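Local coordinates for protein glucose-1-phosphate thymidylyltransferase (Bacillus anthracis, PDB 4ECM) that catalyses the transfer of a thymidylyl group to glucose 1-phosphate, giving dTDP-glucose and pyrophosphate, probably for dTDP-L-rhamnose biosynthesis, at residues N133-D138 with N235-W240; L156-D161 with G239-A244; D161-F166 with K184-S189. One frame throughout, in Å; residues are numbered along the deposited sequence.

Interaction 1 (N133-D138 with N235-W240). With DAU (2'deoxy-thymidine-5'-diphospho-alpha-D-glucose), chain B.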
loop_
_atom_site.group_PDB
_atom_site.type_symbol
_atom_site.label_atom_id
_atom_site.label_comp_id
_atom_site.label_asym_id
_atom_site.label_seq_id
_atom_site.Cartn_x
_atom_site.Cartn_y
_atom_site.Cartn_z
ATOM N N ASN A 133 24.059 1.126 6.780
ATOM C CA ASN A 133 25.493 1.410 6.735
ATOM C C ASN A 133 25.879 1.980 5.377
ATOM O O ASN A 133 25.786 1.287 4.340
ATOM C CB ASN A 133 26.334 0.161 7.024
ATOM C CG ASN A 133 26.500 -0.120 8.528
ATOM O OD1 ASN A 133 27.603 -0.406 8.976
ATOM N ND2 ASN A 133 25.417 0.003 9.303
ATOM N N ILE A 134 26.318 3.239 5.376
ATOM C CA ILE A 134 26.682 3.938 4.144
ATOM C C ILE A 134 28.161 4.250 4.218
ATOM O O ILE A 134 28.631 4.797 5.216
ATOM C CB ILE A 134 25.860 5.238 3.983
ATOM C CG1 ILE A 134 24.369 4.959 4.229
ATOM C CG2 ILE A 134 26.141 5.914 2.620
ATOM C CD1 ILE A 134 23.712 3.941 3.272
ATOM N N PHE A 135 28.893 3.907 3.160
ATOM C CA PHE A 135 30.339 4.079 3.152
ATOM C C PHE A 135 30.900 4.234 1.746
ATOM O O PHE A 135 30.259 3.826 0.774
ATOM C CB PHE A 135 30.982 2.888 3.857
ATOM C CG PHE A 135 30.599 1.574 3.283
ATOM C CD1 PHE A 135 31.441 0.908 2.415
ATOM C CD2 PHE A 135 29.381 0.989 3.604
ATOM C CE1 PHE A 135 31.079 -0.307 1.879
ATOM C CE2 PHE A 135 29.010 -0.212 3.054
ATOM C CZ PHE A 135 29.858 -0.869 2.195
ATOM N N SER A 136 32.105 4.810 1.642
ATOM C CA SER A 136 32.747 5.058 0.334
ATOM C C SER A 136 33.593 3.916 -0.252
ATOM O O SER A 136 33.716 3.807 -1.461
ATOM C CB SER A 136 33.608 6.324 0.388
ATOM O OG SER A 136 34.633 6.218 1.357
ATOM N N ASP A 137 34.205 3.085 0.575
ATOM C CA ASP A 137 35.043 2.024 0.021
ATOM C C ASP A 137 34.307 1.059 -0.890
ATOM O O ASP A 137 33.135 0.754 -0.653
ATOM C CB ASP A 137 35.642 1.173 1.140
ATOM C CG ASP A 137 36.892 1.767 1.744
ATOM O OD1 ASP A 137 37.320 2.883 1.351
ATOM O OD2 ASP A 137 37.468 1.073 2.609
ATOM N N ASP A 138 35.015 0.567 -1.913
ATOM C CA ASP A 138 34.527 -0.528 -2.734
ATOM C C ASP A 138 34.759 -1.750 -1.830
ATOM O O ASP A 138 35.723 -1.781 -1.086
ATOM C CB ASP A 138 35.361 -0.741 -4.016
ATOM C CG ASP A 138 35.273 0.422 -5.014
ATOM O OD1 ASP A 138 34.299 1.203 -4.962
ATOM O OD2 ASP A 138 36.190 0.518 -5.876
ATOM N N ASN A 235 40.024 -6.051 8.441
ATOM C CA ASN A 235 40.653 -5.020 7.650
ATOM C C ASN A 235 40.128 -3.673 8.109
ATOM O O ASN A 235 38.955 -3.540 8.450
ATOM C CB ASN A 235 40.346 -5.158 6.163
ATOM C CG ASN A 235 40.808 -6.461 5.584
ATOM O OD1 ASN A 235 40.202 -7.506 5.822
ATOM N ND2 ASN A 235 41.844 -6.401 4.751
ATOM N N GLU A 236 41.005 -2.682 8.125
ATOM C CA GLU A 236 40.610 -1.338 8.443
ATOM C C GLU A 236 40.205 -0.694 7.140
ATOM O O GLU A 236 40.926 -0.780 6.159
ATOM C CB GLU A 236 41.769 -0.565 9.055
ATOM C CG GLU A 236 42.280 -1.160 10.350
ATOM C CD GLU A 236 43.360 -0.297 11.005
ATOM O OE1 GLU A 236 43.183 0.948 11.084
ATOM O OE2 GLU A 236 44.365 -0.883 11.464
ATOM N N MET A 237 39.048 -0.057 7.132
ATOM C CA MET A 237 38.544 0.612 5.945
ATOM C C MET A 237 39.292 1.890 5.700
ATOM O O MET A 237 39.864 2.455 6.623
ATOM C CB MET A 237 37.063 0.961 6.105
ATOM C CG MET A 237 36.119 -0.234 5.998
ATOM S SD MET A 237 34.407 0.314 6.056
ATOM C CE MET A 237 33.582 -1.169 5.531
ATOM N N SER A 238 39.329 2.337 4.441
ATOM C CA SER A 238 40.119 3.526 4.053
ATOM C C SER A 238 39.374 4.867 3.931
ATOM O O SER A 238 39.940 5.909 4.248
ATOM C CB SER A 238 40.831 3.243 2.733
ATOM O OG SER A 238 39.907 2.793 1.763
ATOM N N GLY A 239 38.131 4.850 3.457
ATOM C CA GLY A 239 37.374 6.090 3.284
ATOM C C GLY A 239 36.396 6.349 4.412
ATOM O O GLY A 239 36.597 5.875 5.534
ATOM N N TRP A 240 35.307 7.055 4.114
ATOM C CA TRP A 240 34.332 7.353 5.135
ATOM C C TRP A 240 33.277 6.274 5.294
ATOM O O TRP A 240 33.045 5.437 4.403
ATOM C CB TRP A 240 33.672 8.724 4.886
ATOM C CG TRP A 240 33.021 8.900 3.544
ATOM C CD1 TRP A 240 33.563 9.520 2.450
ATOM C CD2 TRP A 240 31.698 8.502 3.159
ATOM N NE1 TRP A 240 32.673 9.513 1.409
ATOM C CE2 TRP A 240 31.519 8.895 1.814
ATOM C CE3 TRP A 240 30.652 7.850 3.815
ATOM C CZ2 TRP A 240 30.340 8.648 1.112
ATOM C CZ3 TRP A 240 29.479 7.605 3.118
ATOM C CH2 TRP A 240 29.329 8.007 1.781
HETATM O O6 DAU B . 26.104 0.214 12.414
HETATM C C6 DAU B . 27.114 -0.666 12.911
HETATM C C5 DAU B . 26.611 -1.365 14.166
HETATM O O5 DAU B . 25.394 -2.024 13.828
HETATM C C4 DAU B . 27.638 -2.364 14.710
HETATM O O4 DAU B . 28.822 -1.696 15.130
HETATM C C3 DAU B . 27.094 -3.169 15.887
HETATM O O3 DAU B . 28.069 -4.167 16.258
HETATM C C2 DAU B . 25.774 -3.818 15.455
HETATM O O2 DAU B . 25.152 -4.506 16.556
HETATM C C1 DAU B . 24.808 -2.783 14.892
HETATM O O1 DAU B . 24.402 -1.911 15.941
HETATM P P2 DAU B . 23.021 -1.080 15.837
HETATM O O3P DAU B . 23.172 0.093 14.899
HETATM O O4P DAU B . 22.532 -0.883 17.244
HETATM O OPP DAU B . 22.052 -2.130 15.079
HETATM P P DAU B . 20.530 -1.773 14.702
HETATM O O1P DAU B . 20.427 -0.295 14.407
HETATM O O2P DAU B . 19.647 -2.405 15.715
HETATM O "O5'" DAU B . 20.334 -2.537 13.295
HETATM C "C5'" DAU B . 20.996 -2.051 12.146
HETATM C "C4'" DAU B . 20.427 -2.573 10.827
HETATM O "O4'" DAU B . 20.105 -3.963 10.840
HETATM C "C3'" DAU B . 19.199 -1.818 10.368
HETATM O "O3'" DAU B . 19.499 -1.371 9.043
HETATM C "C2'" DAU B . 18.073 -2.823 10.356
HETATM C "C1'" DAU B . 18.776 -4.172 10.407
HETATM N N11 DAU B . 18.251 -5.138 11.386
HETATM C C61 DAU B . 18.228 -4.759 12.753
HETATM C C51 DAU B . 17.458 -5.454 13.664
HETATM C C5A DAU B . 17.528 -5.107 15.137
HETATM C C21 DAU B . 17.313 -6.091 10.946
HETATM O O21 DAU B . 17.282 -6.394 9.639
HETATM N N31 DAU B . 16.545 -6.796 11.813
HETATM C C41 DAU B . 16.568 -6.522 13.143
HETATM O O41 DAU B . 15.781 -7.220 13.992
HETATM O O HOH W 1 34.575 3.307 3.416
#

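Interaction 2 (L156-D161 with G239-A244)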
loop_
_atom_site.group_PDB
_atom_site.type_symbol
_atom_site.label_atom_id
_atom_site.label_comp_id
_atom_site.label_asym_id
_atom_site.label_seq_id
_atom_site.Cartn_x
_atom_site.Cartn_y
_atom_site.Cartn_z
ATOM N N LEU A 156 35.080 -5.582 8.995
ATOM C CA LEU A 156 35.691 -4.355 8.490
ATOM C C LEU A 156 35.560 -3.291 9.567
ATOM O O LEU A 156 34.461 -3.051 10.075
ATOM C CB LEU A 156 35.004 -3.905 7.205
ATOM C CG LEU A 156 34.941 -4.956 6.089
ATOM C CD1 LEU A 156 34.323 -4.360 4.799
ATOM C CD2 LEU A 156 36.319 -5.561 5.805
ATOM N N LEU A 157 36.680 -2.649 9.896
ATOM C CA LEU A 157 36.743 -1.689 10.999
ATOM C C LEU A 157 36.867 -0.233 10.569
ATOM O O LEU A 157 37.441 0.084 9.521
ATOM C CB LEU A 157 37.938 -2.003 11.908
ATOM C CG LEU A 157 38.098 -3.444 12.417
ATOM C CD1 LEU A 157 39.326 -3.540 13.345
ATOM C CD2 LEU A 157 36.831 -3.916 13.113
ATOM N N GLN A 158 36.306 0.638 11.404
ATOM C CA GLN A 158 36.394 2.075 11.229
ATOM C C GLN A 158 36.705 2.730 12.544
ATOM O O GLN A 158 36.029 2.486 13.535
ATOM C CB GLN A 158 35.085 2.663 10.730
ATOM C CG GLN A 158 34.995 2.754 9.247
ATOM C CD GLN A 158 35.819 3.912 8.667
ATOM O OE1 GLN A 158 36.216 3.873 7.522
ATOM N NE2 GLN A 158 36.039 4.933 9.453
ATOM N N SER A 159 37.734 3.569 12.548
ATOM C CA SER A 159 38.093 4.326 13.734
ATOM C C SER A 159 37.063 5.442 13.827
ATOM O O SER A 159 36.834 6.144 12.849
ATOM C CB SER A 159 39.500 4.893 13.611
ATOM O OG SER A 159 39.855 5.576 14.801
ATOM N N VAL A 160 36.407 5.567 14.975
ATOM C CA VAL A 160 35.362 6.579 15.164
ATOM C C VAL A 160 35.518 7.389 16.441
ATOM O O VAL A 160 36.221 6.983 17.373
ATOM C CB VAL A 160 33.945 5.924 15.186
ATOM C CG1 VAL A 160 33.639 5.187 13.848
ATOM C CG2 VAL A 160 33.795 4.968 16.367
ATOM N N ASP A 161 34.830 8.531 16.471
ATOM C CA ASP A 161 34.860 9.450 17.602
ATOM C C ASP A 161 34.000 8.985 18.775
ATOM O O ASP A 161 34.271 9.323 19.937
ATOM C CB ASP A 161 34.359 10.837 17.155
ATOM C CG ASP A 161 35.248 11.467 16.099
ATOM O OD1 ASP A 161 36.483 11.241 16.139
ATOM O OD2 ASP A 161 34.710 12.193 15.231
ATOM N N GLY A 239 38.131 4.850 3.457
ATOM C CA GLY A 239 37.374 6.090 3.284
ATOM C C GLY A 239 36.396 6.349 4.412
ATOM O O GLY A 239 36.597 5.875 5.534
ATOM N N TRP A 240 35.307 7.055 4.114
ATOM C CA TRP A 240 34.332 7.353 5.135
ATOM C C TRP A 240 33.277 6.274 5.294
ATOM O O TRP A 240 33.045 5.437 4.403
ATOM C CB TRP A 240 33.672 8.724 4.886
ATOM C CG TRP A 240 33.021 8.900 3.544
ATOM C CD1 TRP A 240 33.563 9.520 2.450
ATOM C CD2 TRP A 240 31.698 8.502 3.159
ATOM N NE1 TRP A 240 32.673 9.513 1.409
ATOM C CE2 TRP A 240 31.519 8.895 1.814
ATOM C CE3 TRP A 240 30.652 7.850 3.815
ATOM C CZ2 TRP A 240 30.340 8.648 1.112
ATOM C CZ3 TRP A 240 29.479 7.605 3.118
ATOM C CH2 TRP A 240 29.329 8.007 1.781
ATOM N N TRP A 241 32.641 6.322 6.457
ATOM C CA TRP A 241 31.614 5.382 6.837
ATOM C C TRP A 241 30.700 6.007 7.870
ATOM O O TRP A 241 31.147 6.718 8.775
ATOM C CB TRP A 241 32.237 4.138 7.465
ATOM C CG TRP A 241 31.233 3.199 8.096
ATOM C CD1 TRP A 241 30.516 2.226 7.468
ATOM C CD2 TRP A 241 30.846 3.147 9.473
ATOM N NE1 TRP A 241 29.703 1.571 8.362
ATOM C CE2 TRP A 241 29.889 2.109 9.600
ATOM C CE3 TRP A 241 31.231 3.853 10.615
ATOM C CZ2 TRP A 241 29.288 1.788 10.810
ATOM C CZ3 TRP A 241 30.645 3.519 11.833
ATOM C CH2 TRP A 241 29.678 2.496 11.916
ATOM N N THR A 242 29.418 5.726 7.748
ATOM C CA THR A 242 28.482 6.188 8.737
ATOM C C THR A 242 27.265 5.294 8.787
ATOM O O THR A 242 26.900 4.641 7.796
ATOM C CB THR A 242 27.958 7.599 8.440
ATOM O OG1 THR A 242 27.139 8.035 9.538
ATOM C CG2 THR A 242 27.115 7.616 7.139
ATOM N N ASP A 243 26.667 5.209 9.961
ATOM C CA ASP A 243 25.409 4.547 10.066
ATOM C C ASP A 243 24.423 5.642 9.659
ATOM O O ASP A 243 24.773 6.831 9.513
ATOM C CB ASP A 243 25.094 4.121 11.494
ATOM C CG ASP A 243 24.817 5.313 12.393
ATOM O OD1 ASP A 243 25.764 6.048 12.679
ATOM O OD2 ASP A 243 23.664 5.505 12.811
ATOM N N ALA A 244 23.198 5.256 9.426
ATOM C CA ALA A 244 22.160 6.252 9.111
ATOM C C ALA A 244 20.902 6.042 9.922
ATOM O O ALA A 244 19.822 6.332 9.444
ATOM C CB ALA A 244 21.848 6.225 7.624
#

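Interaction 3 (D161-F166 with K184-S189). With DAU (2'deoxy-thymidine-5'-diphospho-alpha-D-glucose), chain B.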
loop_
_atom_site.group_PDB
_atom_site.type_symbol
_atom_site.label_atom_id
_atom_site.label_comp_id
_atom_site.label_asym_id
_atom_site.label_seq_id
_atom_site.Cartn_x
_atom_site.Cartn_y
_atom_site.Cartn_z
ATOM N N ASP A 161 34.830 8.531 16.471
ATOM C CA ASP A 161 34.860 9.450 17.602
ATOM C C ASP A 161 34.000 8.985 18.775
ATOM O O ASP A 161 34.271 9.323 19.937
ATOM C CB ASP A 161 34.359 10.837 17.155
ATOM C CG ASP A 161 35.248 11.467 16.099
ATOM O OD1 ASP A 161 36.483 11.241 16.139
ATOM O OD2 ASP A 161 34.710 12.193 15.231
ATOM N N ASP A 162 32.979 8.196 18.462
ATOM C CA ASP A 162 31.989 7.751 19.438
ATOM C C ASP A 162 31.818 6.238 19.424
ATOM O O ASP A 162 30.747 5.740 19.079
ATOM C CB ASP A 162 30.654 8.446 19.116
ATOM C CG ASP A 162 30.265 8.365 17.610
ATOM O OD1 ASP A 162 30.988 7.743 16.797
ATOM O OD2 ASP A 162 29.212 8.937 17.239
ATOM N N PRO A 163 32.871 5.494 19.816
ATOM C CA PRO A 163 32.816 4.025 19.746
ATOM C C PRO A 163 31.764 3.371 20.639
ATOM O O PRO A 163 31.353 2.226 20.377
ATOM C CB PRO A 163 34.230 3.595 20.180
ATOM C CG PRO A 163 34.773 4.763 20.954
ATOM C CD PRO A 163 34.174 5.973 20.316
ATOM N N GLU A 164 31.322 4.086 21.666
ATOM C CA GLU A 164 30.339 3.543 22.599
ATOM C C GLU A 164 29.023 3.136 21.926
ATOM O O GLU A 164 28.255 2.355 22.483
ATOM C CB GLU A 164 30.071 4.521 23.765
ATOM C CG GLU A 164 29.276 5.810 23.425
ATOM C CD GLU A 164 30.050 6.857 22.614
ATOM O OE1 GLU A 164 31.271 6.694 22.388
ATOM O OE2 GLU A 164 29.422 7.859 22.202
ATOM N N ARG A 165 28.758 3.680 20.744
ATOM C CA ARG A 165 27.550 3.370 20.009
ATOM C C ARG A 165 27.631 2.067 19.216
ATOM O O ARG A 165 26.634 1.630 18.693
ATOM C CB ARG A 165 27.254 4.454 18.962
ATOM C CG ARG A 165 26.810 5.803 19.473
ATOM C CD ARG A 165 25.961 6.489 18.392
ATOM N NE ARG A 165 26.723 6.936 17.229
ATOM C CZ ARG A 165 26.259 6.965 15.970
ATOM N NH1 ARG A 165 27.027 7.421 14.991
ATOM N NH2 ARG A 165 25.051 6.508 15.669
ATOM N N PHE A 166 28.806 1.466 19.101
ATOM C CA PHE A 166 28.970 0.344 18.197
ATOM C C PHE A 166 29.610 -0.867 18.826
ATOM O O PHE A 166 29.930 -0.880 20.014
ATOM C CB PHE A 166 29.871 0.800 17.022
ATOM C CG PHE A 166 29.420 2.084 16.363
ATOM C CD1 PHE A 166 28.321 2.106 15.529
ATOM C CD2 PHE A 166 30.101 3.262 16.577
ATOM C CE1 PHE A 166 27.896 3.289 14.932
ATOM C CE2 PHE A 166 29.682 4.448 15.989
ATOM C CZ PHE A 166 28.572 4.460 15.159
ATOM N N LYS A 184 30.292 0.541 27.682
ATOM C CA LYS A 184 30.227 1.786 28.473
ATOM C C LYS A 184 31.622 2.418 28.560
ATOM O O LYS A 184 31.760 3.633 28.672
ATOM C CB LYS A 184 29.726 1.495 29.902
ATOM C CG LYS A 184 28.209 1.322 30.054
ATOM C CD LYS A 184 27.445 2.673 30.165
ATOM C CE LYS A 184 27.782 3.427 31.501
ATOM N NZ LYS A 184 26.987 4.686 31.745
ATOM N N GLU A 185 32.640 1.558 28.527
ATOM C CA GLU A 185 34.044 1.942 28.593
ATOM C C GLU A 185 34.796 1.237 27.472
ATOM O O GLU A 185 35.407 0.180 27.682
ATOM C CB GLU A 185 34.629 1.545 29.951
ATOM C CG GLU A 185 34.104 2.399 31.118
ATOM C CD GLU A 185 34.622 1.936 32.490
ATOM O OE1 GLU A 185 35.034 0.757 32.614
ATOM O OE2 GLU A 185 34.592 2.752 33.449
ATOM N N PRO A 186 34.757 1.820 26.274
ATOM C CA PRO A 186 35.394 1.188 25.110
ATOM C C PRO A 186 36.884 0.951 25.276
ATOM O O PRO A 186 37.579 1.805 25.794
ATOM C CB PRO A 186 35.143 2.189 23.965
ATOM C CG PRO A 186 34.080 3.155 24.478
ATOM C CD PRO A 186 34.155 3.135 25.963
ATOM N N LYS A 187 37.366 -0.207 24.841
ATOM C CA LYS A 187 38.802 -0.509 24.904
ATOM C C LYS A 187 39.563 0.253 23.815
ATOM O O LYS A 187 40.761 0.441 23.917
ATOM C CB LYS A 187 39.042 -2.004 24.674
ATOM C CG LYS A 187 38.535 -2.943 25.779
ATOM C CD LYS A 187 39.492 -2.982 26.966
ATOM C CE LYS A 187 39.033 -3.971 28.047
ATOM N NZ LYS A 187 37.758 -3.541 28.691
ATOM N N SER A 188 38.867 0.655 22.754
ATOM C CA SER A 188 39.500 1.336 21.633
ATOM C C SER A 188 38.457 2.164 20.915
ATOM O O SER A 188 37.316 2.218 21.350
ATOM C CB SER A 188 40.027 0.296 20.638
ATOM O OG SER A 188 38.947 -0.262 19.881
ATOM N N SER A 189 38.843 2.775 19.795
ATOM C CA SER A 189 37.897 3.511 18.961
ATOM C C SER A 189 37.628 2.777 17.624
ATOM O O SER A 189 37.093 3.367 16.675
ATOM C CB SER A 189 38.378 4.944 18.724
ATOM O OG SER A 189 39.603 4.952 18.049
HETATM O O6 DAU B . 26.104 0.214 12.414
HETATM C C6 DAU B . 27.114 -0.666 12.911
HETATM C C5 DAU B . 26.611 -1.365 14.166
HETATM O O5 DAU B . 25.394 -2.024 13.828
HETATM C C4 DAU B . 27.638 -2.364 14.710
HETATM O O4 DAU B . 28.822 -1.696 15.130
HETATM C C3 DAU B . 27.094 -3.169 15.887
HETATM O O3 DAU B . 28.069 -4.167 16.258
HETATM C C2 DAU B . 25.774 -3.818 15.455
HETATM O O2 DAU B . 25.152 -4.506 16.556
HETATM C C1 DAU B . 24.808 -2.783 14.892
HETATM O O1 DAU B . 24.402 -1.911 15.941
HETATM P P2 DAU B . 23.021 -1.080 15.837
HETATM O O3P DAU B . 23.172 0.093 14.899
HETATM O O4P DAU B . 22.532 -0.883 17.244
HETATM O OPP DAU B . 22.052 -2.130 15.079
HETATM P P DAU B . 20.530 -1.773 14.702
HETATM O O1P DAU B . 20.427 -0.295 14.407
HETATM O O2P DAU B . 19.647 -2.405 15.715
HETATM O "O5'" DAU B . 20.334 -2.537 13.295
HETATM C "C5'" DAU B . 20.996 -2.051 12.146
HETATM C "C4'" DAU B . 20.427 -2.573 10.827
HETATM O "O4'" DAU B . 20.105 -3.963 10.840
HETATM C "C3'" DAU B . 19.199 -1.818 10.368
HETATM O "O3'" DAU B . 19.499 -1.371 9.043
HETATM C "C2'" DAU B . 18.073 -2.823 10.356
HETATM C "C1'" DAU B . 18.776 -4.172 10.407
HETATM N N11 DAU B . 18.251 -5.138 11.386
HETATM C C61 DAU B . 18.228 -4.759 12.753
HETATM C C51 DAU B . 17.458 -5.454 13.664
HETATM C C5A DAU B . 17.528 -5.107 15.137
HETATM C C21 DAU B . 17.313 -6.091 10.946
HETATM O O21 DAU B . 17.282 -6.394 9.639
HETATM N N31 DAU B . 16.545 -6.796 11.813
HETATM C C41 DAU B . 16.568 -6.522 13.143
HETATM O O41 DAU B . 15.781 -7.220 13.992
#

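Interaction 1 (N133-D138 with N235-W240)
Asp137 grips the backbone of Ser238 and Gly239 where the turn leaving strand 133-135 meets the link between strands 232-236 and 241-243 of the nucleotidyltransferase fold. The Asp137 carboxylate reaches two successive N-H groups of that link. Asp137 OD2 takes Ser238 N on the syn side at 2.9 Å, nearly straight at 167°, while Asp137 OD1 receives Gly239 N at 3.0 Å from above the carboxylate plane. Ser238 and Gly239 are modelled in two conformers, so the bond of Ser238 OG to Asp137 OD1, which in one of them comes from the opposite face of the carboxylate, is less certain. Tyr142 of helix 140-147 gives OD2 a further bond.

Beside this grip, Ser136 N bonds to Trp240 O at 3.0 Å, and a water joins that same carbonyl to Asp137 N. The Ser136 side chain, with OG tucked between backbone N and carbonyl carbon (chi1 60°), takes a weak bond from Trp240 N. Ser136 CB lies over the five-membered ring of Trp240, 3.6 Å from the centroid, a CH-pi contact. Ile134 CG2 touches Trp240 CZ3 at the indole edge, in plane, at 3.8 Å. The extended Met237 side chain makes an oblique Met-aromatic contact, SD 5.3 Å from the Phe135 ring centroid. At the pocket end of the strand, Asn133 ND2 donates to O6 of the bound dTDP-glucose at 3.2 Å.

Interaction 2 (L156-D161 with G239-A244)
Gly239 opens the contact, its carbonyl oxygen facing the amide end of Gln158, with Gln158 CD 3.8 Å from Gly239 O. Trp240 then turns its side chain from strand 153-159, and Trp241 turns its own toward it. With CG anti to the backbone N (chi1 171°), the Trp241 indole extends beside Gln158, whose chain bends at chi2. The two side chains run alongside in opposing senses, the amide and indole planes 17° apart, and Gln158 CG presses on Trp241 CB at 3.6 Å. Farther out, Val160 CG1 reaches Trp241 CZ3 at 4.0 Å, approaching at a slant. The indole NE1 is spoken for by Asn133 OD1, and the same side chain touches the bound dTDP-glucose, making Trp241 part of the pocket wall. Thr242 points the other way, and its OG1 donates to Asp243 O at 2.7 Å, in the carbonyl plane on a lone pair.

Around this, strand 190-198 contributes Thr193, which touches both Gln158 and Trp241. Phe166 meets the Trp241 indole edge-to-face, while on the far side of strand 241-243 Thr242 packs on Ser249 and Ala253 of helix 247-256.

Interaction 3 (D161-F166 with K184-S189)
Pro163 begins the short 3-10 turn 163-165, which leads into Phe166 at the glucose end of the nucleotide-sugar pocket, and it is this proline that packs against the loop 184-189. The contact is apolar, with no hydrogen bond crossing it. The CB-CG edge of Pro186 stands over one face of the Pro163 ring, with Pro163 CG and Pro186 CG 3.9 Å apart, and the Pro186 CG also sits 4.0 Å from Glu164 N, with the Glu164 CB nearby. Ser188 O lies at the CB-CG edge of the Pro163 ring, 3.6 Å from Pro163 CB, where Ser189 CA also packs.

The turn is held from within. Phe166 N bonds to Pro163 O at 2.9 Å, and Arg165 NE forms a salt bridge with Asp162 OD2 at 3.2 Å, meeting it from well above the carboxylate plane. The Arg165 side chain folds back over Phe166. With CG anti to its carbonyl carbon (chi1 -51°), the Phe166 ring lies centred under Arg165 CB at 3.8 Å, puts its CZ beneath one guanidinium face, and has Asp162 OD1 at its edge, in plane. O4 of the glucose also lies at the ring edge, 3.3 Å from Phe166 CB. Phe166 is the residue here that lines the sugar site; the two prolines meet farther from the sugar.

Ser188 OG reaches Ala169 O and Tyr190 N. The turn links strands 153-159 and 167-172, the loop 184-189 leads from strand 175-181 into strand 190-198, and Pro163 and Ser188 both rest on Val168 of strand 167-172.

Overall arrangement
Interactions 1 and 2 have centres about 7 Å apart and share Gly239 and Trp240, so the link into strand 241-243 is held by Asp137 and also met by Gln158; Ile134 O and Thr242 N, 2.8 Å apart, probably bond across the strand pair. Interaction 3 is about 12 Å from interaction 2, centre to centre, and joins it through the salt bridge of Arg165 NH1 with Asp243 OD1 (3.0 Å) and the packing of Trp241 CH2 on Phe166 CE1 (3.6 Å). Interactions 1 and 3 do not touch. Together Asn133, Trp241 and Phe166 bring all three contacts to the bound dTDP-glucose.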